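Local coordinates for protein DyP-type peroxidase (Pleurotus ostreatus, PDB 6FSL) that acts as a heme b-dependent dye-decolorizing peroxidase, probably using hydrogen peroxide to oxidise dyes and other organic substrates, at residues V75-S80 with G134-A139; T241-F246 with V462-G467. The protein carries 1 engineered substitution. All coordinates share one frame; numbering follows the deposited sequence.

Contact 1: V75-S80 with G134-A139; sequences VNVSFS and GVIFVA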
loop_
_atom_site.group_PDB
_atom_site.type_symbol
_atom_site.label_atom_id
_atom_site.label_comp_id
_atom_site.label_asym_id
_atom_site.label_seq_id
_atom_site.Cartn_x
_atom_site.Cartn_y
_atom_site.Cartn_z
ATOM N N VAL A 75 -10.668 -2.766 -15.736
ATOM C CA VAL A 75 -11.603 -2.442 -14.665
ATOM C C VAL A 75 -11.548 -3.509 -13.569
ATOM O O VAL A 75 -11.474 -4.692 -13.860
ATOM C CB VAL A 75 -13.058 -2.401 -15.183
ATOM C CG1 VAL A 75 -13.955 -1.709 -14.171
ATOM C CG2 VAL A 75 -13.138 -1.757 -16.565
ATOM N N ASN A 76 -11.599 -3.079 -12.311
ATOM C CA ASN A 76 -11.791 -3.981 -11.174
ATOM C C ASN A 76 -12.872 -3.416 -10.266
ATOM O O ASN A 76 -13.321 -2.273 -10.411
ATOM C CB ASN A 76 -10.478 -4.177 -10.404
ATOM C CG ASN A 76 -9.710 -5.426 -10.812
ATOM O OD1 ASN A 76 -8.806 -5.859 -10.082
ATOM N ND2 ASN A 76 -10.039 -6.009 -11.968
ATOM N N VAL A 77 -13.308 -4.241 -9.326
ATOM C CA VAL A 77 -14.412 -3.887 -8.443
ATOM C C VAL A 77 -14.202 -4.562 -7.108
ATOM O O VAL A 77 -13.638 -5.664 -7.032
ATOM C CB VAL A 77 -15.770 -4.284 -9.053
ATOM C CG1 VAL A 77 -15.908 -5.795 -9.158
ATOM C CG2 VAL A 77 -16.913 -3.705 -8.241
ATOM N N SER A 78 -14.675 -3.905 -6.064
ATOM C CA SER A 78 -14.363 -4.286 -4.703
ATOM C C SER A 78 -15.486 -3.738 -3.823
ATOM O O SER A 78 -15.982 -2.630 -4.078
ATOM C CB SER A 78 -12.997 -3.670 -4.339
ATOM O OG SER A 78 -12.304 -4.379 -3.333
ATOM N N PHE A 79 -15.860 -4.488 -2.774
ATOM C CA PHE A 79 -17.017 -4.141 -1.911
ATOM C C PHE A 79 -16.689 -4.011 -0.433
ATOM O O PHE A 79 -15.993 -4.865 0.123
ATOM C CB PHE A 79 -18.112 -5.183 -2.092
ATOM C CG PHE A 79 -18.696 -5.193 -3.476
ATOM C CD1 PHE A 79 -18.092 -5.915 -4.489
ATOM C CD2 PHE A 79 -19.846 -4.460 -3.764
ATOM C CE1 PHE A 79 -18.624 -5.928 -5.762
ATOM C CE2 PHE A 79 -20.395 -4.475 -5.029
ATOM C CZ PHE A 79 -19.770 -5.210 -6.030
ATOM N N SER A 80 -17.179 -2.938 0.195
ATOM C CA SER A 80 -17.037 -2.770 1.645
ATOM C C SER A 80 -18.012 -3.684 2.405
ATOM O O SER A 80 -18.993 -4.186 1.837
ATOM C CB SER A 80 -17.319 -1.318 2.043
ATOM O OG SER A 80 -18.712 -1.045 1.976
ATOM N N GLY A 134 -18.868 0.412 -2.301
ATOM C CA GLY A 134 -17.861 -0.228 -3.139
ATOM C C GLY A 134 -17.036 0.774 -3.907
ATOM O O GLY A 134 -17.176 1.990 -3.754
ATOM N N VAL A 135 -16.164 0.240 -4.739
ATOM C CA VAL A 135 -15.296 1.047 -5.558
ATOM C C VAL A 135 -15.157 0.323 -6.905
ATOM O O VAL A 135 -15.012 -0.934 -6.952
ATOM C CB VAL A 135 -13.975 1.304 -4.806
ATOM C CG1 VAL A 135 -13.274 0.000 -4.436
ATOM C CG2 VAL A 135 -13.073 2.265 -5.564
ATOM N N ILE A 136 -15.328 1.094 -7.987
ATOM C CA ILE A 136 -15.048 0.622 -9.338
ATOM C C ILE A 136 -13.819 1.408 -9.693
ATOM O O ILE A 136 -13.829 2.622 -9.555
ATOM C CB ILE A 136 -16.203 0.948 -10.333
ATOM C CG1 ILE A 136 -17.427 0.103 -9.995
ATOM C CG2 ILE A 136 -15.796 0.720 -11.810
ATOM C CD1 ILE A 136 -18.639 0.488 -10.801
ATOM N N PHE A 137 -12.755 0.726 -10.100
ATOM C CA PHE A 137 -11.568 1.432 -10.558
ATOM C C PHE A 137 -11.059 0.992 -11.919
ATOM O O PHE A 137 -11.118 -0.198 -12.290
ATOM C CB PHE A 137 -10.452 1.475 -9.507
ATOM C CG PHE A 137 -10.014 0.147 -8.968
ATOM C CD1 PHE A 137 -10.791 -0.541 -8.047
ATOM C CD2 PHE A 137 -8.747 -0.367 -9.281
ATOM C CE1 PHE A 137 -10.350 -1.762 -7.503
ATOM C CE2 PHE A 137 -8.303 -1.589 -8.752
ATOM C CZ PHE A 137 -9.105 -2.284 -7.860
ATOM N N VAL A 138 -10.576 1.983 -12.653
ATOM C CA VAL A 138 -10.155 1.814 -14.006
ATOM C C VAL A 138 -8.812 2.468 -14.203
ATOM O O VAL A 138 -8.659 3.652 -13.916
ATOM C CB VAL A 138 -11.140 2.460 -15.016
ATOM C CG1 VAL A 138 -10.714 2.131 -16.456
ATOM C CG2 VAL A 138 -12.570 2.021 -14.734
ATOM N N ALA A 139 -7.889 1.704 -14.781
ATOM C CA ALA A 139 -6.467 2.036 -14.886
ATOM C C ALA A 139 -5.958 1.818 -16.325
ATOM O O ALA A 139 -6.181 0.762 -16.914
ATOM C CB ALA A 139 -5.680 1.150 -13.920
#
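N76 and F137 pair as an antiparallel hydrogen-bonded couple (N76 N to F137 O 2.9 Å, F137 N to N76 O 3.1 Å), S78 and V135 do the same, and the two strand segments run at 169° to each other. F137 CG stands between the backbone N and the carbonyl carbon (chi1 55°), which brings the ring across to the neighbouring strand. There N76 CB lies over one ring face, 3.8 Å from the F137 centroid, a CH-pi contact, while Y23 stacks on the same ring. A flip of the N76 carboxamide would probably cost it all three bonds: ND2 to V75 O (2.7 Å) and K46 O, and OD1 from D11 N. These are two neighbouring strands of a ferredoxin-like sheet, ordered 166-175, 20-28, 134-140, 74-80, as in the dimeric alpha+beta barrel family, which continues past 74-80 into strand 462-472. Helices 31-41 and 143-156 cover the V75, V77, I136 and V138 side. On it V75 CG1 meets I136 CG2 at 3.9 Å and V138 CG2 at 4.0 Å. On the N76 side S78 CB rests against V135 CG1 (3.7 Å), and S78 OG bonds to S472. G134 lies so close under S78 O that a CB there would clash.

Contact 2: T241-F246 with V462-G467; sequences TFRYLF and VVPRGG. With HEM (protoporphyrin IX containing Fe), chain C.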
loop_
_atom_site.group_PDB
_atom_site.type_symbol
_atom_site.label_atom_id
_atom_site.label_comp_id
_atom_site.label_asym_id
_atom_site.label_seq_id
_atom_site.Cartn_x
_atom_site.Cartn_y
_atom_site.Cartn_z
ATOM N N THR A 241 -7.207 -2.736 0.903
ATOM C CA THR A 241 -7.173 -1.603 1.809
ATOM C C THR A 241 -6.918 -0.332 0.960
ATOM O O THR A 241 -5.940 -0.279 0.222
ATOM C CB THR A 241 -6.134 -1.823 2.929
ATOM O OG1 THR A 241 -6.602 -2.864 3.786
ATOM C CG2 THR A 241 -5.934 -0.556 3.746
ATOM N N PHE A 242 -7.799 0.665 1.037
ATOM C CA PHE A 242 -7.525 1.946 0.423
ATOM C C PHE A 242 -7.212 3.004 1.470
ATOM O O PHE A 242 -7.924 3.144 2.460
ATOM C CB PHE A 242 -8.683 2.386 -0.472
ATOM C CG PHE A 242 -8.520 3.780 -1.007
ATOM C CD1 PHE A 242 -7.570 4.063 -1.970
ATOM C CD2 PHE A 242 -9.283 4.821 -0.506
ATOM C CE1 PHE A 242 -7.396 5.357 -2.449
ATOM C CE2 PHE A 242 -9.127 6.109 -0.978
ATOM C CZ PHE A 242 -8.178 6.382 -1.956
ATOM N N ARG A 243 -6.120 3.734 1.241
ATOM C CA ARG A 243 -5.712 4.856 2.109
ATOM C C ARG A 243 -5.399 6.089 1.283
ATOM O O ARG A 243 -4.499 6.024 0.459
ATOM C CB ARG A 243 -4.461 4.495 2.940
ATOM C CG ARG A 243 -4.669 3.439 4.012
ATOM C CD ARG A 243 -5.453 3.914 5.213
ATOM N NE ARG A 243 -4.615 4.525 6.240
ATOM C CZ ARG A 243 -5.053 5.299 7.241
ATOM N NH1 ARG A 243 -6.342 5.585 7.401
ATOM N NH2 ARG A 243 -4.180 5.816 8.099
ATOM N N TYR A 244 -6.121 7.195 1.507
ATOM C CA TYR A 244 -5.905 8.450 0.756
ATOM C C TYR A 244 -4.870 9.272 1.489
ATOM O O TYR A 244 -5.221 10.031 2.358
ATOM C CB TYR A 244 -7.211 9.240 0.671
ATOM C CG TYR A 244 -7.310 10.382 -0.339
ATOM C CD1 TYR A 244 -6.408 10.528 -1.413
ATOM C CD2 TYR A 244 -8.395 11.257 -0.285
ATOM C CE1 TYR A 244 -6.569 11.523 -2.379
ATOM C CE2 TYR A 244 -8.553 12.276 -1.222
ATOM C CZ TYR A 244 -7.642 12.413 -2.288
ATOM O OH TYR A 244 -7.798 13.462 -3.225
ATOM N N LEU A 245 -3.593 9.090 1.147
ATOM C CA LEU A 245 -2.482 9.614 1.946
ATOM C C LEU A 245 -1.869 10.828 1.285
ATOM O O LEU A 245 -1.245 10.723 0.239
ATOM C CB LEU A 245 -1.413 8.529 2.155
ATOM C CG LEU A 245 -1.867 7.222 2.806
ATOM C CD1 LEU A 245 -0.710 6.235 2.907
ATOM C CD2 LEU A 245 -2.472 7.480 4.172
ATOM N N PHE A 246 -2.042 11.979 1.907
ATOM C CA PHE A 246 -1.470 13.241 1.418
ATOM C C PHE A 246 -0.052 13.373 1.953
ATOM O O PHE A 246 0.199 13.069 3.134
ATOM C CB PHE A 246 -2.314 14.455 1.872
ATOM C CG PHE A 246 -3.579 14.637 1.084
ATOM C CD1 PHE A 246 -4.613 13.728 1.178
ATOM C CD2 PHE A 246 -3.732 15.721 0.210
ATOM C CE1 PHE A 246 -5.783 13.900 0.419
ATOM C CE2 PHE A 246 -4.907 15.895 -0.545
ATOM C CZ PHE A 246 -5.933 14.987 -0.444
ATOM N N VAL A 462 3.107 12.616 6.285
ATOM C CA VAL A 462 1.999 11.909 5.632
ATOM C C VAL A 462 0.732 12.064 6.471
ATOM O O VAL A 462 0.755 11.845 7.668
ATOM C CB VAL A 462 2.328 10.416 5.470
ATOM C CG1 VAL A 462 1.133 9.628 4.891
ATOM C CG2 VAL A 462 3.584 10.273 4.618
ATOM N N VAL A 463 -0.361 12.420 5.806
ATOM C CA VAL A 463 -1.592 12.809 6.446
ATOM C C VAL A 463 -2.733 12.093 5.746
ATOM O O VAL A 463 -3.025 12.398 4.577
ATOM C CB VAL A 463 -1.803 14.314 6.306
ATOM C CG1 VAL A 463 -3.125 14.741 6.957
ATOM C CG2 VAL A 463 -0.616 15.051 6.897
ATOM N N PRO A 464 -3.375 11.133 6.441
ATOM C CA PRO A 464 -4.507 10.442 5.839
ATOM C C PRO A 464 -5.706 11.361 5.768
ATOM O O PRO A 464 -5.921 12.154 6.689
ATOM C CB PRO A 464 -4.795 9.308 6.819
ATOM C CG PRO A 464 -4.310 9.813 8.135
ATOM C CD PRO A 464 -3.156 10.718 7.840
ATOM N N ARG A 465 -6.450 11.276 4.672
ATOM C CA ARG A 465 -7.637 12.076 4.485
ATOM C C ARG A 465 -8.832 11.280 3.997
ATOM O O ARG A 465 -9.889 11.854 3.647
ATOM C CB ARG A 465 -7.323 13.226 3.539
ATOM C CG ARG A 465 -6.353 14.262 4.115
ATOM C CD ARG A 465 -6.970 15.105 5.228
ATOM N NE ARG A 465 -7.952 16.107 4.771
ATOM C CZ ARG A 465 -8.883 16.701 5.537
ATOM N NH1 ARG A 465 -9.703 17.601 5.001
ATOM N NH2 ARG A 465 -9.038 16.397 6.833
ATOM N N GLY A 466 -8.712 9.963 4.064
ATOM C CA GLY A 466 -9.759 9.080 3.602
ATOM C C GLY A 466 -9.321 7.642 3.466
ATOM O O GLY A 466 -8.132 7.331 3.442
ATOM N N GLY A 467 -10.291 6.755 3.360
ATOM C CA GLY A 467 -9.987 5.333 3.118
ATOM C C GLY A 467 -11.088 4.413 3.517
ATOM O O GLY A 467 -11.975 4.810 4.229
HETATM C CHA HEM C . 8.006 -0.066 0.790
HETATM C CHB HEM C . 7.157 4.654 0.573
HETATM C CHC HEM C . 2.919 4.048 2.920
HETATM C CHD HEM C . 4.130 -0.585 3.593
HETATM C C1A HEM C . 8.123 1.278 0.493
HETATM C C2A HEM C . 9.220 1.867 -0.212
HETATM C C3A HEM C . 8.966 3.194 -0.251
HETATM C C4A HEM C . 7.740 3.428 0.431
HETATM C CMA HEM C . 9.830 4.275 -0.909
HETATM C CAA HEM C . 10.456 1.213 -0.768
HETATM C CBA HEM C . 10.387 0.819 -2.243
HETATM C CGA HEM C . 9.562 -0.418 -2.392
HETATM O O1A HEM C . 9.940 -1.484 -1.914
HETATM O O2A HEM C . 8.465 -0.376 -2.979
HETATM C C1B HEM C . 5.897 4.895 1.165
HETATM C C2B HEM C . 5.262 6.177 1.165
HETATM C C3B HEM C . 4.069 6.039 1.824
HETATM C C4B HEM C . 3.989 4.597 2.207
HETATM C CMB HEM C . 5.815 7.450 0.577
HETATM C CAB HEM C . 3.005 7.045 2.120
HETATM C CBB HEM C . 3.011 8.321 1.790
HETATM C C1C HEM C . 2.865 2.714 3.348
HETATM C C2C HEM C . 1.847 2.113 4.124
HETATM C C3C HEM C . 2.201 0.768 4.312
HETATM C C4C HEM C . 3.456 0.586 3.658
HETATM C CMC HEM C . 0.596 2.805 4.618
HETATM C CAC HEM C . 1.544 -0.277 5.126
HETATM C CBC HEM C . 0.722 -0.020 6.145
HETATM C C1D HEM C . 5.258 -0.790 2.834
HETATM C C2D HEM C . 5.815 -2.160 2.675
HETATM C C3D HEM C . 6.886 -1.981 1.896
HETATM C C4D HEM C . 6.977 -0.555 1.577
HETATM C CMD HEM C . 5.317 -3.511 3.242
HETATM C CAD HEM C . 7.769 -3.086 1.444
HETATM C CBD HEM C . 8.801 -3.494 2.470
HETATM C CGD HEM C . 9.747 -4.460 1.778
HETATM O O1D HEM C . 10.975 -4.137 1.697
HETATM O O2D HEM C . 9.273 -5.542 1.279
HETATM N NA HEM C . 7.271 2.271 0.944
HETATM N NB HEM C . 5.137 4.027 1.832
HETATM N NC HEM C . 3.860 1.787 3.144
HETATM N ND HEM C . 6.004 0.137 2.206
HETATM FE FE HEM C . 5.603 1.990 2.023
#
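L245 and V462 touch across the strands, L245 CB to V462 CG1 at 3.9 Å, and both reach on to the heme at one vinyl group. V462 CG2 lies 3.5 Å from HEM CBB, the vinyl end carbon, and L245 CD1 is 3.9 Å from HEM CAB. Behind L245, its other methyl CD2 packs on P464 CB at 4.0 Å. R243, bent at chi2 (-73°) and chi3 (-88°), folds back alongside P464 and lays a face of its guanidinium over P464 CB; D111 takes its charge in a salt bridge and Q102 adds a hydrogen bond. The pairing holding these groups is antiparallel with a beta bulge: R243 faces G467, but L245 faces P464, one residue out of step. Y244 N to G466 O (2.8 Å) and R465 N to Y244 O (2.9 Å) bridge the bulge. G467 sits where a CB would clash with F242 O. On the opposite side of the sheet from R243 and L245, F246 CD1 presses on R465 CG at 3.5 Å, F246 CE1 stands over the centre of the Y244 ring, and F360 meets the F246 ring edge-to-face. With an alanine in place of F246, a gap would probably open between the Y244 ring, F360 and the R465 chain, taking F246 CE1 from over that face of the Y244 ring. The charged end of R465 leads away from segment 241-246, NH2 bonding A123 O. The nearest atoms the two strands bring to this vinyl group are aliphatic carbons, so the contact there is van der Waals, while hydrogen bonds from R336, R355, S194, G192 and I193 hold the heme's polar groups.

Contacts 1 and 2 belong to one antiparallel sheet, their centres about 17 Å apart and their nearest atoms about 7 Å, without touching. Strand 462-472 joins them: its start forms contact 2, and its far end runs beside strand 74-80 of contact 1, where F471 bonds to the F79 backbone. A second tie is F25 of strand 20-28, which V135 of contact 1 touches and whose ring meets that of F242 in contact 2. Only contact 2 reaches the heme, the side chain of V462 lying about 8 Å from that of the axial ligand H329 and L245 about 4 Å from F382. Contact 1 lies away from the heme site.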